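Natterin-like protein (Lethenteron camtschaticum, PDB 6IUL) probably binds cell-surface sugars through a jacalin-like lectin domain and forms pores in target membranes through an aerolysin-type module, making it a cytotoxic immune protein. Local coordinates at residues Ile143-Ser148 with Thr284-Ala289; Ser149-Met154 with Leu212-Gly217; Asn26-Gln31 with Leu49-Arg54; Ile75-Leu80 with Lys93-Arg98. All coordinates share one frame; numbering follows the deposited sequence.

Interaction 1. Residues Ile143-Ser148 with Thr284-Ala289. Unlike the reference sequence in segment 284-289: V286 (reference Met).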
loop_
_atom_site.group_PDB
_atom_site.type_symbol
_atom_site.label_atom_id
_atom_site.label_comp_id
_atom_site.label_asym_id
_atom_site.label_seq_id
_atom_site.Cartn_x
_atom_site.Cartn_y
_atom_site.Cartn_z
ATOM N N ILE A 143 24.189 -9.201 -12.473
ATOM C CA ILE A 143 24.165 -9.462 -11.036
ATOM C C ILE A 143 23.802 -10.921 -10.835
ATOM O O ILE A 143 22.858 -11.443 -11.446
ATOM C CB ILE A 143 23.106 -8.588 -10.289
ATOM C CG1 ILE A 143 23.400 -7.125 -10.525
ATOM C CG2 ILE A 143 23.147 -8.881 -8.787
ATOM C CD1 ILE A 143 22.366 -6.190 -9.922
ATOM N N ASN A 144 24.543 -11.585 -9.963
ATOM C CA ASN A 144 24.233 -12.981 -9.654
ATOM C C ASN A 144 22.878 -13.061 -8.946
ATOM O O ASN A 144 22.328 -12.042 -8.533
ATOM C CB ASN A 144 25.350 -13.587 -8.810
ATOM C CG ASN A 144 26.478 -14.126 -9.647
ATOM O OD1 ASN A 144 26.220 -14.881 -10.569
ATOM N ND2 ASN A 144 27.744 -13.842 -9.252
ATOM N N ALA A 145 22.329 -14.270 -8.826
ATOM C CA ALA A 145 21.027 -14.458 -8.279
ATOM C C ALA A 145 20.914 -13.729 -6.906
ATOM O O ALA A 145 21.819 -13.838 -6.066
ATOM C CB ALA A 145 20.712 -15.910 -8.108
ATOM N N ILE A 146 19.812 -12.992 -6.733
ATOM C CA ILE A 146 19.649 -12.075 -5.640
ATOM C C ILE A 146 18.817 -12.682 -4.513
ATOM O O ILE A 146 17.767 -13.294 -4.762
ATOM C CB ILE A 146 18.979 -10.785 -6.108
ATOM C CG1 ILE A 146 19.950 -10.041 -7.028
ATOM C CG2 ILE A 146 18.569 -9.900 -4.938
ATOM C CD1 ILE A 146 19.317 -8.859 -7.779
ATOM N N LYS A 147 19.306 -12.497 -3.280
ATOM C CA LYS A 147 18.590 -12.893 -2.076
ATOM C C LYS A 147 17.799 -11.711 -1.532
ATOM O O LYS A 147 16.648 -11.868 -1.170
ATOM C CB LYS A 147 19.546 -13.369 -1.005
ATOM C CG LYS A 147 18.841 -13.710 0.307
ATOM C CD LYS A 147 19.730 -14.360 1.355
ATOM C CE LYS A 147 18.900 -14.554 2.626
ATOM N NZ LYS A 147 19.649 -15.192 3.754
ATOM N N SER A 148 18.426 -10.544 -1.429
ATOM C CA SER A 148 17.719 -9.348 -0.904
ATOM C C SER A 148 18.292 -8.034 -1.400
ATOM O O SER A 148 19.440 -7.952 -1.799
ATOM C CB SER A 148 17.746 -9.336 0.631
ATOM O OG SER A 148 19.101 -9.216 1.146
ATOM N N THR A 284 22.258 -8.263 -1.648
ATOM C CA THR A 284 22.917 -9.468 -1.236
ATOM C C THR A 284 22.501 -10.598 -2.142
ATOM O O THR A 284 21.302 -10.864 -2.330
ATOM C CB THR A 284 22.572 -9.788 0.232
ATOM O OG1 THR A 284 22.924 -8.642 1.041
ATOM C CG2 THR A 284 23.295 -11.039 0.734
ATOM N N CYS A 285 23.510 -11.278 -2.689
ATOM C CA CYS A 285 23.279 -12.396 -3.587
ATOM C C CYS A 285 23.091 -13.709 -2.835
ATOM O O CYS A 285 23.568 -13.865 -1.711
ATOM C CB CYS A 285 24.469 -12.542 -4.543
ATOM S SG CYS A 285 24.699 -11.146 -5.623
ATOM N N VAL A 286 22.404 -14.646 -3.480
ATOM C CA VAL A 286 22.297 -16.012 -3.005
ATOM C C VAL A 286 23.654 -16.643 -2.707
ATOM O O VAL A 286 23.765 -17.380 -1.737
ATOM C CB VAL A 286 21.563 -16.885 -4.060
ATOM C CG1 VAL A 286 21.543 -18.350 -3.690
ATOM C CG2 VAL A 286 20.144 -16.411 -4.206
ATOM N N ASN A 287 24.690 -16.347 -3.497
ATOM C CA ASN A 287 25.995 -16.938 -3.256
ATOM C C ASN A 287 26.727 -16.322 -2.048
ATOM O O ASN A 287 27.811 -16.725 -1.721
ATOM C CB ASN A 287 26.895 -16.870 -4.512
ATOM C CG ASN A 287 27.295 -15.454 -4.888
ATOM O OD1 ASN A 287 27.090 -14.486 -4.122
ATOM N ND2 ASN A 287 27.898 -15.320 -6.055
ATOM N N GLY A 288 26.126 -15.344 -1.399
ATOM C CA GLY A 288 26.741 -14.689 -0.229
ATOM C C GLY A 288 27.481 -13.391 -0.515
ATOM O O GLY A 288 27.763 -12.624 0.402
ATOM N N ALA A 289 27.780 -13.084 -1.781
ATOM C CA ALA A 289 28.471 -11.836 -2.077
ATOM C C ALA A 289 27.460 -10.726 -2.023
ATOM O O ALA A 289 26.275 -10.986 -1.934
ATOM C CB ALA A 289 29.173 -11.891 -3.457
HETATM O O HOH W 1 24.198 -15.539 -6.244
HETATM O O HOH W 2 20.845 -7.096 1.310
#
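I143 and N144 meet the second segment first, their side chains lying against C285 and N287. The I143 branch methyl CG2 rests 4.2 Å from C285 SG, a compact apolar partner for a buried position. N144 crosses N287 at about a right angle, and the two amides, with planes 67° apart, bring ND2 to ND2 at 3.5 Å. Both nitrogens donate to the carbonyl O of Y4, and this shared acceptor accounts for their closeness. A145, whose small side chain lets its backbone come close to the turn, accepts the V286 N-H at its O over 2.8 Å. Its CB lies 4.0 Å from V286 CG2, while a water links A145 O to N287 N. I146 pairs with C285 and turns its side chain away, towards F210. At K147 the chain turns a corner, and its side chain runs out extended. S148 takes T284 N on its O, and a water joins S148 OG to T284 OG1, two small hydroxyls on one face. A type I turn runs from C285 to G288, with N287 OD1 forming an Asx turn to A289 N. K147 N and S148 N both donate to T284 O, over 2.7 and 3.0 Å: a classic beta bulge in an antiparallel pair.

Interaction 2. Residues Ser149-Met154 with Leu212-Gly217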
loop_
_atom_site.group_PDB
_atom_site.type_symbol
_atom_site.label_atom_id
_atom_site.label_comp_id
_atom_site.label_asym_id
_atom_site.label_seq_id
_atom_site.Cartn_x
_atom_site.Cartn_y
_atom_site.Cartn_z
ATOM N N SER A 149 17.474 -7.006 -1.315
ATOM C CA SER A 149 17.837 -5.651 -1.724
ATOM C C SER A 149 17.284 -4.710 -0.693
ATOM O O SER A 149 16.067 -4.517 -0.603
ATOM C CB SER A 149 17.221 -5.317 -3.077
ATOM O OG SER A 149 17.787 -6.132 -4.067
ATOM N N VAL A 150 18.173 -4.133 0.097
ATOM C CA VAL A 150 17.761 -3.462 1.325
ATOM C C VAL A 150 18.445 -2.122 1.445
ATOM O O VAL A 150 19.670 -2.011 1.359
ATOM C CB VAL A 150 18.086 -4.281 2.584
ATOM C CG1 VAL A 150 17.480 -3.592 3.796
ATOM C CG2 VAL A 150 17.494 -5.675 2.525
ATOM N N ILE A 151 17.638 -1.099 1.644
ATOM C CA ILE A 151 18.134 0.240 1.858
ATOM C C ILE A 151 18.313 0.401 3.377
ATOM O O ILE A 151 17.410 0.123 4.149
ATOM C CB ILE A 151 17.154 1.269 1.336
ATOM C CG1 ILE A 151 17.086 1.189 -0.184
ATOM C CG2 ILE A 151 17.579 2.660 1.783
ATOM C CD1 ILE A 151 15.992 2.021 -0.800
ATOM N N GLN A 152 19.489 0.831 3.785
ATOM C CA GLN A 152 19.856 0.891 5.192
ATOM C C GLN A 152 20.758 2.091 5.453
ATOM O O GLN A 152 20.967 2.910 4.561
ATOM C CB GLN A 152 20.515 -0.420 5.626
ATOM C CG GLN A 152 21.849 -0.739 5.012
ATOM C CD GLN A 152 22.107 -2.261 5.002
ATOM O OE1 GLN A 152 21.374 -3.054 4.368
ATOM N NE2 GLN A 152 23.153 -2.670 5.689
ATOM N N ASP A 153 21.276 2.188 6.682
ATOM C CA ASP A 153 22.041 3.365 7.152
ATOM C C ASP A 153 21.362 4.679 6.749
ATOM O O ASP A 153 21.986 5.559 6.150
ATOM C CB ASP A 153 23.488 3.354 6.614
ATOM C CG ASP A 153 24.251 2.081 6.986
ATOM O OD1 ASP A 153 23.987 1.459 8.046
ATOM O OD2 ASP A 153 25.143 1.711 6.213
ATOM N N MET A 154 20.073 4.780 7.064
ATOM C CA MET A 154 19.254 5.933 6.692
ATOM C C MET A 154 19.629 7.152 7.546
ATOM O O MET A 154 19.704 7.056 8.746
ATOM C CB MET A 154 17.758 5.621 6.859
ATOM C CG MET A 154 16.831 6.760 6.444
ATOM S SD MET A 154 16.938 7.154 4.692
ATOM C CE MET A 154 16.371 5.624 3.928
ATOM N N LEU A 212 12.636 -3.748 -3.163
ATOM C CA LEU A 212 13.300 -2.926 -2.130
ATOM C C LEU A 212 12.564 -3.001 -0.789
ATOM O O LEU A 212 11.331 -3.009 -0.768
ATOM C CB LEU A 212 13.315 -1.460 -2.564
ATOM C CG LEU A 212 14.074 -1.147 -3.833
ATOM C CD1 LEU A 212 13.924 0.290 -4.189
ATOM C CD2 LEU A 212 15.550 -1.498 -3.716
ATOM N N SER A 213 13.312 -3.118 0.298
ATOM C CA SER A 213 12.815 -2.765 1.613
ATOM C C SER A 213 13.777 -1.761 2.243
ATOM O O SER A 213 14.943 -1.654 1.842
ATOM C CB SER A 213 12.598 -3.983 2.527
ATOM O OG SER A 213 13.773 -4.701 2.641
ATOM N N VAL A 214 13.257 -1.007 3.205
ATOM C CA VAL A 214 14.025 -0.012 3.934
ATOM C C VAL A 214 14.112 -0.401 5.391
ATOM O O VAL A 214 13.099 -0.562 6.069
ATOM C CB VAL A 214 13.341 1.349 3.847
ATOM C CG1 VAL A 214 14.206 2.396 4.516
ATOM C CG2 VAL A 214 13.089 1.727 2.394
ATOM N N LYS A 215 15.328 -0.600 5.880
ATOM C CA LYS A 215 15.536 -0.913 7.273
ATOM C C LYS A 215 15.927 0.397 7.950
ATOM O O LYS A 215 17.064 0.851 7.850
ATOM C CB LYS A 215 16.560 -2.027 7.470
ATOM C CG LYS A 215 16.703 -2.462 8.917
ATOM C CD LYS A 215 17.733 -3.598 9.055
ATOM C CE LYS A 215 19.126 -3.058 9.401
ATOM N NZ LYS A 215 20.237 -3.990 9.105
ATOM N N ALA A 216 14.929 1.030 8.573
ATOM C CA ALA A 216 15.057 2.392 9.106
ATOM C C ALA A 216 13.941 2.712 10.069
ATOM O O ALA A 216 12.936 2.006 10.131
ATOM C CB ALA A 216 15.009 3.396 7.977
ATOM N N GLY A 217 14.099 3.816 10.785
ATOM C CA GLY A 217 13.020 4.341 11.587
ATOM C C GLY A 217 12.272 5.406 10.824
ATOM O O GLY A 217 12.771 5.949 9.861
HETATM O O HOH W 3 14.566 -6.584 0.293
HETATM O O HOH W 4 18.629 2.838 8.793
#
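M154 lies over A216 and V214: CB and CG meet A216, and the bent thioether end carries CE to V214. Its CB sits 3.7 Å from A216 CB, a methyl small enough to allow this approach. CG, anti to the backbone N (chi1 -178°), stays near the same methyl at 4.1 Å. The chain then bends at both chi2 and chi3, and CE ends 3.9 Å from V214 CG1, the two side chains crossing obliquely; W200 also touches both residues. Behind this, strands 149-152 and 212-217 run parallel, their axes 30° apart. S213 N donates to S149 O, S213 O receives I151 N, and K215 N meets I151 O over 2.8 Å, so the bonds alternate between strands as parallel pairing requires. Beta-branched I151 and V214, which favour extended backbone, share the buried face, with I151 CB 4.2 Å from V214 CG2. On the other face V150 CG2 lies 3.8 Å from S213 OG, serine being small enough to sit beside the valine. One water joins S149 O to S213 OG, and another joins K215 O to M154 N where the chain turns at D153. Backbone bonds thus set the register, hydrocarbon packs one face, and water carries the polar link at the corner.

Interaction 3. Residues Asn26-Gln31 with Leu49-Arg54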
loop_
_atom_site.group_PDB
_atom_site.type_symbol
_atom_site.label_atom_id
_atom_site.label_comp_id
_atom_site.label_asym_id
_atom_site.label_seq_id
_atom_site.Cartn_x
_atom_site.Cartn_y
_atom_site.Cartn_z
ATOM N N ASN A 26 26.428 2.552 -8.937
ATOM C CA ASN A 26 25.168 3.141 -8.484
ATOM C C ASN A 26 23.979 2.252 -8.794
ATOM O O ASN A 26 22.838 2.708 -8.814
ATOM C CB ASN A 26 24.974 4.542 -9.089
ATOM C CG ASN A 26 24.999 4.534 -10.606
ATOM O OD1 ASN A 26 25.365 3.528 -11.223
ATOM N ND2 ASN A 26 24.585 5.641 -11.218
ATOM N N ALA A 27 24.255 0.974 -9.057
ATOM C CA ALA A 27 23.221 -0.027 -9.391
ATOM C C ALA A 27 22.305 0.364 -10.548
ATOM O O ALA A 27 21.120 0.016 -10.585
ATOM C CB ALA A 27 22.392 -0.347 -8.150
ATOM N N ALA A 28 22.846 1.120 -11.492
ATOM C CA ALA A 28 22.119 1.428 -12.711
ATOM C C ALA A 28 22.183 0.199 -13.619
ATOM O O ALA A 28 23.208 -0.460 -13.678
ATOM C CB ALA A 28 22.713 2.640 -13.409
ATOM N N THR A 29 21.090 -0.090 -14.311
ATOM C CA THR A 29 20.965 -1.301 -15.051
ATOM C C THR A 29 20.647 -1.057 -16.528
ATOM O O THR A 29 20.358 0.030 -16.963
ATOM C CB THR A 29 19.859 -2.187 -14.438
ATOM O OG1 THR A 29 18.613 -1.504 -14.424
ATOM C CG2 THR A 29 20.217 -2.583 -13.017
ATOM N N LEU A 30 20.721 -2.114 -17.306
ATOM C CA LEU A 30 20.518 -2.042 -18.735
ATOM C C LEU A 30 19.081 -1.669 -19.040
ATOM O O LEU A 30 18.183 -2.364 -18.614
ATOM C CB LEU A 30 20.853 -3.395 -19.376
ATOM C CG LEU A 30 20.596 -3.493 -20.880
ATOM C CD1 LEU A 30 21.536 -2.557 -21.646
ATOM C CD2 LEU A 30 20.736 -4.941 -21.364
ATOM N N GLN A 31 18.889 -0.589 -19.798
ATOM C CA GLN A 31 17.572 -0.132 -20.201
ATOM C C GLN A 31 17.310 -0.393 -21.678
ATOM O O GLN A 31 16.198 -0.781 -22.063
ATOM C CB GLN A 31 17.378 1.364 -19.915
ATOM C CG GLN A 31 15.979 1.803 -20.330
ATOM C CD GLN A 31 15.485 3.109 -19.764
ATOM O OE1 GLN A 31 16.135 3.760 -18.941
ATOM N NE2 GLN A 31 14.337 3.540 -20.289
ATOM N N LEU A 49 21.952 2.877 -19.927
ATOM C CA LEU A 49 21.636 2.453 -18.570
ATOM C C LEU A 49 20.512 3.290 -17.989
ATOM O O LEU A 49 20.196 4.346 -18.500
ATOM C CB LEU A 49 22.853 2.519 -17.688
ATOM C CG LEU A 49 24.060 1.740 -18.185
ATOM C CD1 LEU A 49 25.230 1.855 -17.214
ATOM C CD2 LEU A 49 23.698 0.283 -18.423
ATOM N N THR A 50 19.886 2.799 -16.924
ATOM C CA THR A 50 18.709 3.447 -16.352
ATOM C C THR A 50 19.030 4.792 -15.666
ATOM O O THR A 50 18.095 5.511 -15.354
ATOM C CB THR A 50 18.018 2.563 -15.325
ATOM O OG1 THR A 50 18.988 2.123 -14.366
ATOM C CG2 THR A 50 17.344 1.377 -15.991
ATOM N N ASP A 51 20.303 5.133 -15.477
ATOM C CA ASP A 51 20.700 6.477 -15.009
ATOM C C ASP A 51 21.028 7.449 -16.163
ATOM O O ASP A 51 21.616 8.476 -15.943
ATOM C CB ASP A 51 21.930 6.405 -14.074
ATOM C CG ASP A 51 23.187 5.877 -14.777
ATOM O OD1 ASP A 51 23.109 5.515 -15.975
ATOM O OD2 ASP A 51 24.284 5.784 -14.139
ATOM N N GLY A 52 20.671 7.110 -17.384
ATOM C CA GLY A 52 20.859 8.015 -18.525
ATOM C C GLY A 52 22.238 7.922 -19.171
ATOM O O GLY A 52 22.482 8.523 -20.185
ATOM N N ARG A 53 23.149 7.138 -18.620
ATOM C CA ARG A 53 24.427 6.970 -19.279
ATOM C C ARG A 53 24.216 6.210 -20.596
ATOM O O ARG A 53 23.313 5.381 -20.721
ATOM C CB ARG A 53 25.420 6.223 -18.394
ATOM C CG ARG A 53 25.897 6.990 -17.148
ATOM C CD ARG A 53 26.694 6.058 -16.248
ATOM N NE ARG A 53 27.945 5.618 -16.864
ATOM C CZ ARG A 53 28.641 4.545 -16.495
ATOM N NH1 ARG A 53 29.768 4.215 -17.140
ATOM N NH2 ARG A 53 28.210 3.750 -15.521
ATOM N N ARG A 54 25.090 6.458 -21.548
ATOM C CA ARG A 54 24.957 5.927 -22.891
ATOM C C ARG A 54 26.330 5.842 -23.536
ATOM O O ARG A 54 27.114 6.780 -23.463
ATOM C CB ARG A 54 24.044 6.871 -23.666
ATOM C CG ARG A 54 24.091 6.720 -25.144
ATOM C CD ARG A 54 23.032 7.561 -25.790
ATOM N NE ARG A 54 23.330 8.975 -25.714
ATOM C CZ ARG A 54 23.702 9.718 -26.730
ATOM N NH1 ARG A 54 23.887 9.193 -27.923
ATOM N NH2 ARG A 54 23.924 11.006 -26.541
HETATM O O HOH W 5 26.424 4.243 -13.648
HETATM O O HOH W 6 15.979 5.259 -16.506
#
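N26 and A28 face D51, and T29 faces T50, where a type I beta turn from L49 to G52 within the jacalin-like lectin domain meets the chain leading into strand 30-37. One backbone bond crosses: T50 N donates to T29 O over 2.8 Å, next to the antiparallel non-hydrogen-bonded pair of L30 with L49. G52, at the last corner of the turn, has backbone angles (phi 86°) that would press a CB against the preceding carbonyl O.

Side-chain bonds do more of the joining. T50 OG1 takes the T29 N-H over 3.1 Å in a nearly straight bond and also bonds N204 O. Its chi1 of 52° sets OG1 between the backbone N and the carbonyl carbon; threonine suits the place because its hydroxyl can accept from T29 N while its methyl CG2 packs 3.5 Å from T29 OG1. D51 OD1 closes an Asx turn on R53 N, which approaches from above the carboxylate plane.

Packing is modest. A28 CB lies 3.5 Å from D51 CG and 4.3 Å from L49 CB, a small methyl that touches both the acid and the leucine. Q31 CB lies 3.9 Å from T50 CG2, while its NE2 bonds E68.

One water ties three polar side chains together: it donates to N26 OD1 and D51 OD2 and accepts from R53 NH2. Beside it, N26 ND2 donates a nearly straight hydrogen bond to D51 OD2, on its anti side, at 2.9 Å.

Interaction 4. Residues Ile75-Leu80 with Lys93-Arg98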
loop_
_atom_site.group_PDB
_atom_site.type_symbol
_atom_site.label_atom_id
_atom_site.label_comp_id
_atom_site.label_asym_id
_atom_site.label_seq_id
_atom_site.Cartn_x
_atom_site.Cartn_y
_atom_site.Cartn_z
ATOM N N ILE A 75 16.143 -10.478 -18.032
ATOM C CA ILE A 75 16.568 -11.469 -19.029
ATOM C C ILE A 75 16.493 -12.868 -18.477
ATOM O O ILE A 75 17.021 -13.152 -17.408
ATOM C CB ILE A 75 17.984 -11.158 -19.541
ATOM C CG1 ILE A 75 17.980 -9.857 -20.326
ATOM C CG2 ILE A 75 18.467 -12.272 -20.435
ATOM C CD1 ILE A 75 19.361 -9.377 -20.753
ATOM N N LYS A 76 15.783 -13.741 -19.190
ATOM C CA LYS A 76 15.613 -15.123 -18.796
ATOM C C LYS A 76 16.706 -16.031 -19.370
ATOM O O LYS A 76 17.132 -17.033 -18.766
ATOM C CB LYS A 76 14.207 -15.572 -19.235
ATOM C CG LYS A 76 13.971 -17.056 -19.291
ATOM C CD LYS A 76 12.486 -17.316 -19.573
ATOM C CE LYS A 76 12.148 -17.007 -21.013
ATOM N NZ LYS A 76 10.824 -17.544 -21.360
ATOM N N SER A 77 17.147 -15.714 -20.568
ATOM C CA SER A 77 18.209 -16.502 -21.220
ATOM C C SER A 77 18.952 -15.618 -22.207
ATOM O O SER A 77 18.409 -14.683 -22.742
ATOM C CB SER A 77 17.627 -17.731 -21.931
ATOM O OG SER A 77 16.788 -17.348 -23.002
ATOM N N LEU A 78 20.208 -15.932 -22.414
ATOM C CA LEU A 78 21.074 -15.233 -23.332
ATOM C C LEU A 78 22.007 -16.229 -24.004
ATOM O O LEU A 78 22.556 -17.085 -23.347
ATOM C CB LEU A 78 21.910 -14.230 -22.562
ATOM C CG LEU A 78 23.061 -13.560 -23.364
ATOM C CD1 LEU A 78 22.502 -12.473 -24.228
ATOM C CD2 LEU A 78 24.098 -12.960 -22.438
ATOM N N SER A 79 22.193 -16.091 -25.300
ATOM C CA SER A 79 23.188 -16.844 -26.038
ATOM C C SER A 79 24.049 -15.922 -26.852
ATOM O O SER A 79 23.578 -14.941 -27.401
ATOM C CB SER A 79 22.499 -17.813 -26.990
ATOM O OG SER A 79 21.921 -18.859 -26.239
ATOM N N LEU A 80 25.323 -16.243 -26.914
ATOM C CA LEU A 80 26.250 -15.568 -27.758
ATOM C C LEU A 80 26.907 -16.581 -28.703
ATOM O O LEU A 80 27.083 -17.762 -28.355
ATOM C CB LEU A 80 27.305 -14.891 -26.913
ATOM C CG LEU A 80 26.785 -13.851 -25.913
ATOM C CD1 LEU A 80 27.927 -13.388 -25.034
ATOM C CD2 LEU A 80 26.165 -12.666 -26.622
ATOM N N LYS A 93 21.602 -13.294 -28.881
ATOM C CA LYS A 93 20.207 -13.545 -28.707
ATOM C C LYS A 93 19.821 -13.547 -27.222
ATOM O O LYS A 93 20.456 -14.210 -26.423
ATOM C CB LYS A 93 19.867 -14.901 -29.305
ATOM C CG LYS A 93 18.400 -15.266 -29.149
ATOM C CD LYS A 93 18.076 -16.534 -29.914
ATOM C CE LYS A 93 16.619 -16.911 -29.723
ATOM N NZ LYS A 93 16.347 -18.199 -30.426
ATOM N N PHE A 94 18.729 -12.855 -26.879
ATOM C CA PHE A 94 18.154 -13.061 -25.559
ATOM C C PHE A 94 16.661 -13.118 -25.584
ATOM O O PHE A 94 16.045 -12.647 -26.505
ATOM C CB PHE A 94 18.660 -12.023 -24.533
ATOM C CG PHE A 94 18.337 -10.582 -24.889
ATOM C CD1 PHE A 94 17.078 -10.074 -24.622
ATOM C CD2 PHE A 94 19.314 -9.723 -25.341
ATOM C CE1 PHE A 94 16.770 -8.722 -24.850
ATOM C CE2 PHE A 94 19.024 -8.376 -25.604
ATOM C CZ PHE A 94 17.736 -7.863 -25.364
ATOM N N ILE A 95 16.113 -13.729 -24.539
ATOM C CA ILE A 95 14.694 -13.795 -24.329
ATOM C C ILE A 95 14.426 -13.249 -22.939
ATOM O O ILE A 95 15.130 -13.606 -21.977
ATOM C CB ILE A 95 14.183 -15.255 -24.439
ATOM C CG1 ILE A 95 14.452 -15.803 -25.845
ATOM C CG2 ILE A 95 12.653 -15.275 -24.215
ATOM C CD1 ILE A 95 14.283 -17.293 -25.971
ATOM N N THR A 96 13.427 -12.398 -22.820
ATOM C CA THR A 96 13.133 -11.767 -21.539
ATOM C C THR A 96 12.134 -12.531 -20.706
ATOM O O THR A 96 11.541 -13.533 -21.159
ATOM C CB THR A 96 12.605 -10.351 -21.697
ATOM O OG1 THR A 96 11.254 -10.403 -22.161
ATOM C CG2 THR A 96 13.489 -9.585 -22.711
ATOM N N SER A 97 11.954 -12.039 -19.475
ATOM C CA SER A 97 11.002 -12.607 -18.529
ATOM C C SER A 97 9.573 -12.479 -19.018
ATOM O O SER A 97 8.712 -13.196 -18.524
ATOM C CB SER A 97 11.148 -11.915 -17.151
ATOM O OG SER A 97 10.985 -10.533 -17.289
ATOM N N ARG A 98 9.318 -11.570 -19.975
ATOM C CA ARG A 98 7.999 -11.437 -20.594
ATOM C C ARG A 98 7.971 -12.088 -21.960
ATOM O O ARG A 98 7.192 -11.722 -22.799
ATOM C CB ARG A 98 7.628 -9.984 -20.742
ATOM C CG ARG A 98 7.920 -9.150 -19.520
ATOM C CD ARG A 98 6.686 -8.501 -19.009
ATOM N NE ARG A 98 6.952 -7.974 -17.664
ATOM C CZ ARG A 98 7.074 -6.698 -17.334
ATOM N NH1 ARG A 98 6.945 -5.736 -18.227
ATOM N NH2 ARG A 98 7.272 -6.393 -16.082
#
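An antiparallel hairpin pairing joins I75-L80 to K93-R98 in the middle of a four-stranded sheet of the jacalin-like lectin domain, where strands 75-82 and 89-96 lie between 101-105 and 114-117. S79 N reaches K93 O over 2.8 Å, and K93 N returns to S79 O over 3.0 Å. Where the chain turns at K76, K76 N and S77 N both donate to I95 O, a classic bulge. L78 and F94 put their side chains on the buried face. The leucine methyl CD1 lies 3.9 Å from F94 CB and near the plane of the ring at its edge, while I75 CD1 covers one ring face. F67 (edge-to-face), F69 and F102 also meet this ring, so a large flat residue suits this aromatic core. On the other face S77 OG touches I95 CB at 3.6 Å, the small serine fitting alongside the branched isoleucine. A bend at chi3 (74°) brings K76 CE to I95 CG2 at 3.7 Å, and NZ forms a long, weak ion pair with E170 of the second subunit. Near the bulge, T96 OG1 accepts R98 N in an ST turn and also bonds E73. The sheet's strand order, 3-2-1-4, is that of a Greek key, as in the beta-prism of jacalin-like lectins.

Interactions 3 and 4 come first along the chain, in series, within the jacalin-like range, their centres about 19 Å apart, interaction 4 within one four-stranded antiparallel sheet and interaction 3 at the end of another. Interactions 1 and 2 follow in the range related to aerolysin-type toxins. They share strand 135-155, whose adjoining segments pair with strand 260-285 in interaction 1 and strand 212-223 in interaction 2, all in one large mixed sheet; their centres lie about 17 Å apart. Interaction 1 stands about 20 Å from both lectin contacts, centre to centre, while interactions 2 and 4 are about 31 Å apart. Strand 135-155 thus runs from the lectin part into the elongated module probably used for pore formation.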